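PDB 3UFI: hypothetical protein BACOVA_04980 from Bacteroides ovatus, which is probably a fimbrial subunit of the fimbrillin-like family, thought to take part in building adhesive pili on the bacterial surface. Local coordinates for residues 41-46 with 67-72; 49-54 with 94-99. One frame throughout, in Å; residues are numbered along the deposited sequence.

Contact 1: 41-46 with 67-72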
loop_
_atom_site.group_PDB
_atom_site.type_symbol
_atom_site.label_atom_id
_atom_site.label_comp_id
_atom_site.label_asym_id
_atom_site.label_seq_id
_atom_site.Cartn_x
_atom_site.Cartn_y
_atom_site.Cartn_z
ATOM N N ASP A 41 13.576 7.835 1.134
ATOM C CA ASP A 41 14.390 6.617 1.261
ATOM C C ASP A 41 13.584 5.362 0.840
ATOM O O ASP A 41 13.937 4.256 1.241
ATOM C CB ASP A 41 14.874 6.504 2.735
ATOM C CG ASP A 41 15.859 5.378 3.052
ATOM O OD1 ASP A 41 16.877 5.254 2.329
ATOM O OD2 ASP A 41 15.610 4.628 4.031
ATOM N N ASP A 42 12.494 5.534 0.057
ATOM C CA ASP A 42 11.616 4.426 -0.346
ATOM C C ASP A 42 12.370 3.374 -1.158
ATOM O O ASP A 42 13.172 3.708 -2.030
ATOM C CB ASP A 42 10.404 4.932 -1.127
ATOM C CG ASP A 42 9.329 5.593 -0.267
ATOM O OD1 ASP A 42 9.454 5.563 0.995
ATOM O OD2 ASP A 42 8.348 6.081 -0.836
ATOM N N ARG A 43 12.096 2.104 -0.846
ATOM C CA ARG A 43 12.755 0.956 -1.436
ATOM C C ARG A 43 11.788 0.064 -2.158
ATOM O O ARG A 43 10.752 -0.304 -1.614
ATOM C CB ARG A 43 13.495 0.141 -0.358
ATOM C CG ARG A 43 14.336 0.927 0.642
ATOM C CD ARG A 43 15.503 1.557 -0.061
ATOM N NE ARG A 43 16.331 2.322 0.860
ATOM C CZ ARG A 43 17.414 1.857 1.473
ATOM N NH1 ARG A 43 17.813 0.605 1.279
ATOM N NH2 ARG A 43 18.120 2.645 2.267
ATOM N N ILE A 44 12.172 -0.350 -3.377
ATOM C CA ILE A 44 11.373 -1.267 -4.190
ATOM C C ILE A 44 12.218 -2.511 -4.536
ATOM O O ILE A 44 13.444 -2.447 -4.517
ATOM C CB ILE A 44 10.825 -0.552 -5.480
ATOM C CG1 ILE A 44 11.977 -0.108 -6.442
ATOM C CG2 ILE A 44 9.840 0.607 -5.122
ATOM C CD1 ILE A 44 11.531 0.384 -7.864
ATOM N N GLY A 45 11.548 -3.616 -4.834
ATOM C CA GLY A 45 12.184 -4.842 -5.293
ATOM C C GLY A 45 11.805 -5.039 -6.739
ATOM O O GLY A 45 10.627 -4.944 -7.059
ATOM N N VAL A 46 12.790 -5.234 -7.630
ATOM C CA VAL A 46 12.603 -5.377 -9.094
ATOM C C VAL A 46 13.010 -6.795 -9.542
ATOM O O VAL A 46 14.095 -7.284 -9.217
ATOM C CB VAL A 46 13.366 -4.269 -9.885
ATOM C CG1 VAL A 46 13.209 -4.446 -11.402
ATOM C CG2 VAL A 46 12.879 -2.868 -9.464
ATOM N N GLN A 67 17.006 -4.780 -4.889
ATOM C CA GLN A 67 16.609 -3.557 -4.197
ATOM C C GLN A 67 17.090 -2.293 -4.922
ATOM O O GLN A 67 18.251 -2.198 -5.280
ATOM C CB GLN A 67 17.122 -3.554 -2.744
ATOM C CG GLN A 67 16.456 -2.434 -1.917
ATOM C CD GLN A 67 17.004 -2.278 -0.531
ATOM O OE1 GLN A 67 16.462 -1.543 0.273
ATOM N NE2 GLN A 67 18.092 -2.943 -0.210
ATOM N N TYR A 68 16.169 -1.337 -5.114
ATOM C CA TYR A 68 16.369 0.002 -5.669
ATOM C C TYR A 68 15.854 1.003 -4.633
ATOM O O TYR A 68 14.918 0.701 -3.894
ATOM C CB TYR A 68 15.660 0.193 -7.035
ATOM C CG TYR A 68 16.372 -0.462 -8.199
ATOM C CD1 TYR A 68 16.353 -1.846 -8.370
ATOM C CD2 TYR A 68 17.076 0.299 -9.127
ATOM C CE1 TYR A 68 17.018 -2.453 -9.441
ATOM C CE2 TYR A 68 17.760 -0.297 -10.186
ATOM C CZ TYR A 68 17.740 -1.674 -10.330
ATOM O OH TYR A 68 18.366 -2.242 -11.400
ATOM N N ARG A 69 16.510 2.158 -4.531
ATOM C CA ARG A 69 16.116 3.206 -3.592
ATOM C C ARG A 69 15.675 4.442 -4.375
ATOM O O ARG A 69 16.295 4.782 -5.375
ATOM C CB ARG A 69 17.300 3.544 -2.664
ATOM C CG ARG A 69 16.985 4.568 -1.587
ATOM C CD ARG A 69 18.236 4.898 -0.807
ATOM N NE ARG A 69 18.035 6.030 0.099
ATOM C CZ ARG A 69 18.218 7.306 -0.234
ATOM N NH1 ARG A 69 18.582 7.634 -1.473
ATOM N NH2 ARG A 69 18.025 8.267 0.662
ATOM N N ASN A 70 14.663 5.157 -3.879
ATOM C CA ASN A 70 14.236 6.409 -4.489
ATOM C C ASN A 70 15.324 7.464 -4.281
ATOM O O ASN A 70 15.689 7.725 -3.148
ATOM C CB ASN A 70 12.887 6.866 -3.916
ATOM C CG ASN A 70 12.418 8.166 -4.499
ATOM O OD1 ASN A 70 12.369 9.194 -3.830
ATOM N ND2 ASN A 70 12.135 8.169 -5.775
ATOM N N GLU A 71 15.902 7.989 -5.372
ATOM C CA GLU A 71 16.944 9.015 -5.336
ATOM C C GLU A 71 16.267 10.373 -5.135
ATOM O O GLU A 71 16.431 11.002 -4.092
ATOM C CB GLU A 71 17.795 8.967 -6.620
ATOM C CG GLU A 71 19.001 9.898 -6.612
ATOM C CD GLU A 71 20.244 9.447 -5.859
ATOM O OE1 GLU A 71 20.117 8.788 -4.800
ATOM O OE2 GLU A 71 21.356 9.786 -6.325
ATOM N N THR A 72 15.438 10.777 -6.099
ATOM C CA THR A 72 14.640 12.015 -6.067
ATOM C C THR A 72 13.529 11.905 -7.112
ATOM O O THR A 72 13.767 11.450 -8.230
ATOM C CB THR A 72 15.525 13.275 -6.253
ATOM O OG1 THR A 72 14.718 14.432 -6.048
ATOM C CG2 THR A 72 16.253 13.323 -7.603
HETATM O O HOH W 1 19.782 -1.890 2.477
#

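Contact 2: 49-54 with 94-99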
loop_
_atom_site.group_PDB
_atom_site.type_symbol
_atom_site.label_atom_id
_atom_site.label_comp_id
_atom_site.label_asym_id
_atom_site.label_seq_id
_atom_site.Cartn_x
_atom_site.Cartn_y
_atom_site.Cartn_z
ATOM N N GLU A 49 10.924 -10.993 -14.887
ATOM C CA GLU A 49 9.937 -12.068 -14.960
ATOM C C GLU A 49 10.176 -12.953 -16.173
ATOM O O GLU A 49 10.329 -14.164 -16.032
ATOM C CB GLU A 49 8.503 -11.481 -14.975
ATOM C CG GLU A 49 7.430 -12.492 -15.362
ATOM C CD GLU A 49 5.986 -12.044 -15.266
ATOM O OE1 GLU A 49 5.615 -11.444 -14.231
ATOM O OE2 GLU A 49 5.208 -12.359 -16.196
ATOM N N ALA A 50 10.203 -12.342 -17.352
ATOM C CA ALA A 50 10.355 -13.017 -18.629
ATOM C C ALA A 50 11.297 -12.279 -19.548
ATOM O O ALA A 50 11.356 -11.053 -19.541
ATOM C CB ALA A 50 8.994 -13.161 -19.312
ATOM N N ASP A 51 12.054 -13.078 -20.311
ATOM C CA ASP A 51 12.979 -12.752 -21.382
ATOM C C ASP A 51 12.340 -13.401 -22.598
ATOM O O ASP A 51 12.280 -14.633 -22.668
ATOM C CB ASP A 51 14.387 -13.309 -21.043
ATOM C CG ASP A 51 15.502 -13.081 -22.061
ATOM O OD1 ASP A 51 15.190 -12.851 -23.256
ATOM O OD2 ASP A 51 16.691 -13.140 -21.665
ATOM N N GLU A 52 11.756 -12.588 -23.493
ATOM C CA GLU A 52 11.019 -13.084 -24.661
ATOM C C GLU A 52 11.922 -13.780 -25.697
ATOM O O GLU A 52 11.424 -14.624 -26.444
ATOM C CB GLU A 52 10.202 -11.960 -25.315
ATOM C CG GLU A 52 8.756 -11.890 -24.839
ATOM C CD GLU A 52 8.515 -11.564 -23.375
ATOM O OE1 GLU A 52 8.794 -10.416 -22.961
ATOM O OE2 GLU A 52 7.999 -12.447 -22.651
ATOM N N ASP A 53 13.234 -13.473 -25.713
ATOM C CA ASP A 53 14.177 -14.094 -26.647
ATOM C C ASP A 53 14.709 -15.444 -26.114
ATOM O O ASP A 53 14.728 -16.422 -26.869
ATOM C CB ASP A 53 15.337 -13.135 -26.982
ATOM C CG ASP A 53 15.057 -12.153 -28.115
ATOM O OD1 ASP A 53 13.864 -11.973 -28.476
ATOM O OD2 ASP A 53 16.028 -11.558 -28.638
ATOM N N ASN A 54 15.130 -15.499 -24.830
ATOM C CA ASN A 54 15.642 -16.721 -24.192
ATOM C C ASN A 54 14.675 -17.166 -23.082
ATOM O O ASN A 54 14.538 -16.478 -22.066
ATOM C CB ASN A 54 17.068 -16.517 -23.641
ATOM C CG ASN A 54 18.046 -15.870 -24.598
ATOM O OD1 ASN A 54 18.582 -16.511 -25.510
ATOM N ND2 ASN A 54 18.326 -14.587 -24.385
ATOM N N GLY A 94 15.806 -8.005 -27.593
ATOM C CA GLY A 94 14.456 -8.492 -27.349
ATOM C C GLY A 94 13.741 -7.730 -26.245
ATOM O O GLY A 94 14.284 -6.776 -25.672
ATOM N N GLU A 95 12.503 -8.148 -25.962
ATOM C CA GLU A 95 11.646 -7.563 -24.933
ATOM C C GLU A 95 11.691 -8.379 -23.662
ATOM O O GLU A 95 11.971 -9.575 -23.695
ATOM C CB GLU A 95 10.200 -7.458 -25.416
ATOM C CG GLU A 95 10.037 -6.577 -26.643
ATOM C CD GLU A 95 8.614 -6.207 -27.006
ATOM O OE1 GLU A 95 7.687 -6.998 -26.714
ATOM O OE2 GLU A 95 8.431 -5.116 -27.593
ATOM N N PHE A 96 11.415 -7.722 -22.537
ATOM C CA PHE A 96 11.379 -8.331 -21.212
ATOM C C PHE A 96 10.151 -7.880 -20.481
ATOM O O PHE A 96 9.610 -6.811 -20.773
ATOM C CB PHE A 96 12.623 -7.948 -20.396
ATOM C CG PHE A 96 13.945 -8.366 -20.999
ATOM C CD1 PHE A 96 14.549 -7.601 -21.993
ATOM C CD2 PHE A 96 14.603 -9.508 -20.548
ATOM C CE1 PHE A 96 15.763 -7.998 -22.554
ATOM C CE2 PHE A 96 15.827 -9.888 -21.089
ATOM C CZ PHE A 96 16.401 -9.135 -22.086
ATOM N N THR A 97 9.706 -8.701 -19.539
ATOM C CA THR A 97 8.647 -8.393 -18.606
ATOM C C THR A 97 9.304 -8.254 -17.246
ATOM O O THR A 97 10.058 -9.131 -16.834
ATOM C CB THR A 97 7.517 -9.417 -18.608
ATOM O OG1 THR A 97 6.954 -9.470 -19.914
ATOM C CG2 THR A 97 6.426 -9.071 -17.589
ATOM N N LEU A 98 9.042 -7.137 -16.567
ATOM C CA LEU A 98 9.590 -6.881 -15.236
ATOM C C LEU A 98 8.488 -6.552 -14.280
ATOM O O LEU A 98 7.529 -5.891 -14.664
ATOM C CB LEU A 98 10.596 -5.695 -15.262
ATOM C CG LEU A 98 12.076 -5.991 -15.540
ATOM C CD1 LEU A 98 12.303 -6.470 -16.985
ATOM C CD2 LEU A 98 12.917 -4.746 -15.297
ATOM N N ASN A 99 8.618 -6.991 -13.031
ATOM C CA ASN A 99 7.669 -6.727 -11.941
ATOM C C ASN A 99 8.352 -5.924 -10.882
ATOM O O ASN A 99 9.566 -6.069 -10.721
ATOM C CB ASN A 99 7.152 -8.029 -11.287
ATOM C CG ASN A 99 6.492 -9.011 -12.195
ATOM O OD1 ASN A 99 5.642 -8.669 -13.017
ATOM N ND2 ASN A 99 6.836 -10.271 -12.016
HETATM O O HOH W 2 14.567 -10.706 -24.681
HETATM O O HOH W 3 7.144 -7.967 -22.952
HETATM O O HOH W 4 11.493 -10.320 -27.800
#

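Contact 1: 41-46 with 67-72
Arg43 lays its side chain between those of Gln67 and Arg69 on one face of an antiparallel strand pair. A turn about CB–CG (chi2 -67°) swings its CD aside, and the guanidinium stands between two acceptors. On one edge Arg43 NH1 donates to Gln67 OE1 at 2.7 Å, approaching from above the amide carbonyl plane. On another, Arg43 NH2 lies 2.9 Å from Asp41 OD1, on the syn side of that carboxylate. The same oxygen offers its anti lone pair to Arg69, whose NE sits 2.6 Å from Asp41 OD1 in a salt-bridging hydrogen bond that is nearly straight (N–H···O 162°). One carboxylate oxygen thus joins two arginines, and its charge probably offsets the repulsion between Arg43 NH2 and Arg69 NE, 4.0 Å apart. Arg69 CG, anti to the backbone N, lies 3.4 Å from Arg43 NE; the extended chain beyond it carries NE on to Asp41. An alanine at Arg43 would probably leave Gln67 OE1 without this donor and Asp41 OD1 with Arg69 as its remaining arginine partner here. On the face of Ile44 and Tyr68 the contact is apolar: Ile44 CG1 rests 3.7 Å from Tyr68 CB, and Val46 CG2 approaches Tyr68 CD1 obliquely at 3.8 Å. Ile17 of strand 16-25 and Phe76 of strand 75-78 add to this buried layer. Ile44 and Tyr68 exchange backbone N–H···O bonds in both directions. A polar, salt-bridged face backed by a buried apolar one is characteristic of an amphipathic antiparallel strand pair, here within the mixed sheet of a fimbrillin-like protein (transthyretin clan).

Contact 2: 49-54 with 94-99
Glu49, Thr97 and Glu52 bury the most surface where strand 49-51 runs antiparallel to strand 95-99. The backbone of Glu49 meets Thr97 first: Glu49 N donates to Thr97 O at 2.8 Å, and Ala50 N reaches that same oxygen at 3.3 Å from the same face of the carbonyl plane. Two successive residues therefore share one partner, and Thr97 N closes the pair by donating to Ala50 O. The Glu49 side chain runs extended beside that of Thr97, pointing the same way, with OE2 3.8 Å from Thr97 CG2. The methyl is placed there by a first torsion that sets CG2 anti to the backbone N of Thr97. Beyond it, in the conformer described, one of two for Asn99, Glu49 OE1 takes a hydrogen bond from Asn99 ND2 at 2.8 Å through its anti lone pair, the carboxylate and amide planes being turned 55° apart. In that conformer Asn99 OD1 accepts from Gln141 on strand 138-146. On the other side of Thr97, Glu52 N donates to Glu95 O, while the Glu52 carboxylate folds back over the strand, its OE1 bound to a water that also makes weak contacts with Phe96 O and Thr97 OG1. On the opposite face of the sheet, Asp51 and Phe96 lie side by side, Asp51 CG 3.4 Å from Phe96 CE2. Asp51 OD1 accepts from Asn54 N three residues on, met from above the carboxylate plane, an Asx motif at the point where the chain leaves the strand. Glu49 and Ala50 opposite Thr97 form a classic β bulge, set near the end of strand 43-51.

In the fold
Both contacts are built on strand 43-51, which pairs with strand 66-72 in contact 1 and with strand 95-102 in contact 2, so it is a shared middle strand of one mixed sheet. Their centres lie about 21 Å apart, yet they meet through Val46: its CG1 is 3.9 Å from Leu98 CD2, where the apolar layer of contact 1 runs into the strand of contact 2. Contact 1 lies nearer the middle of the molecule, its centre about 15 Å from that of the chain, whereas contact 2 is about 26 Å away. Along the chain the segments alternate, interleaving the two pairings within the fimbrillin-like region.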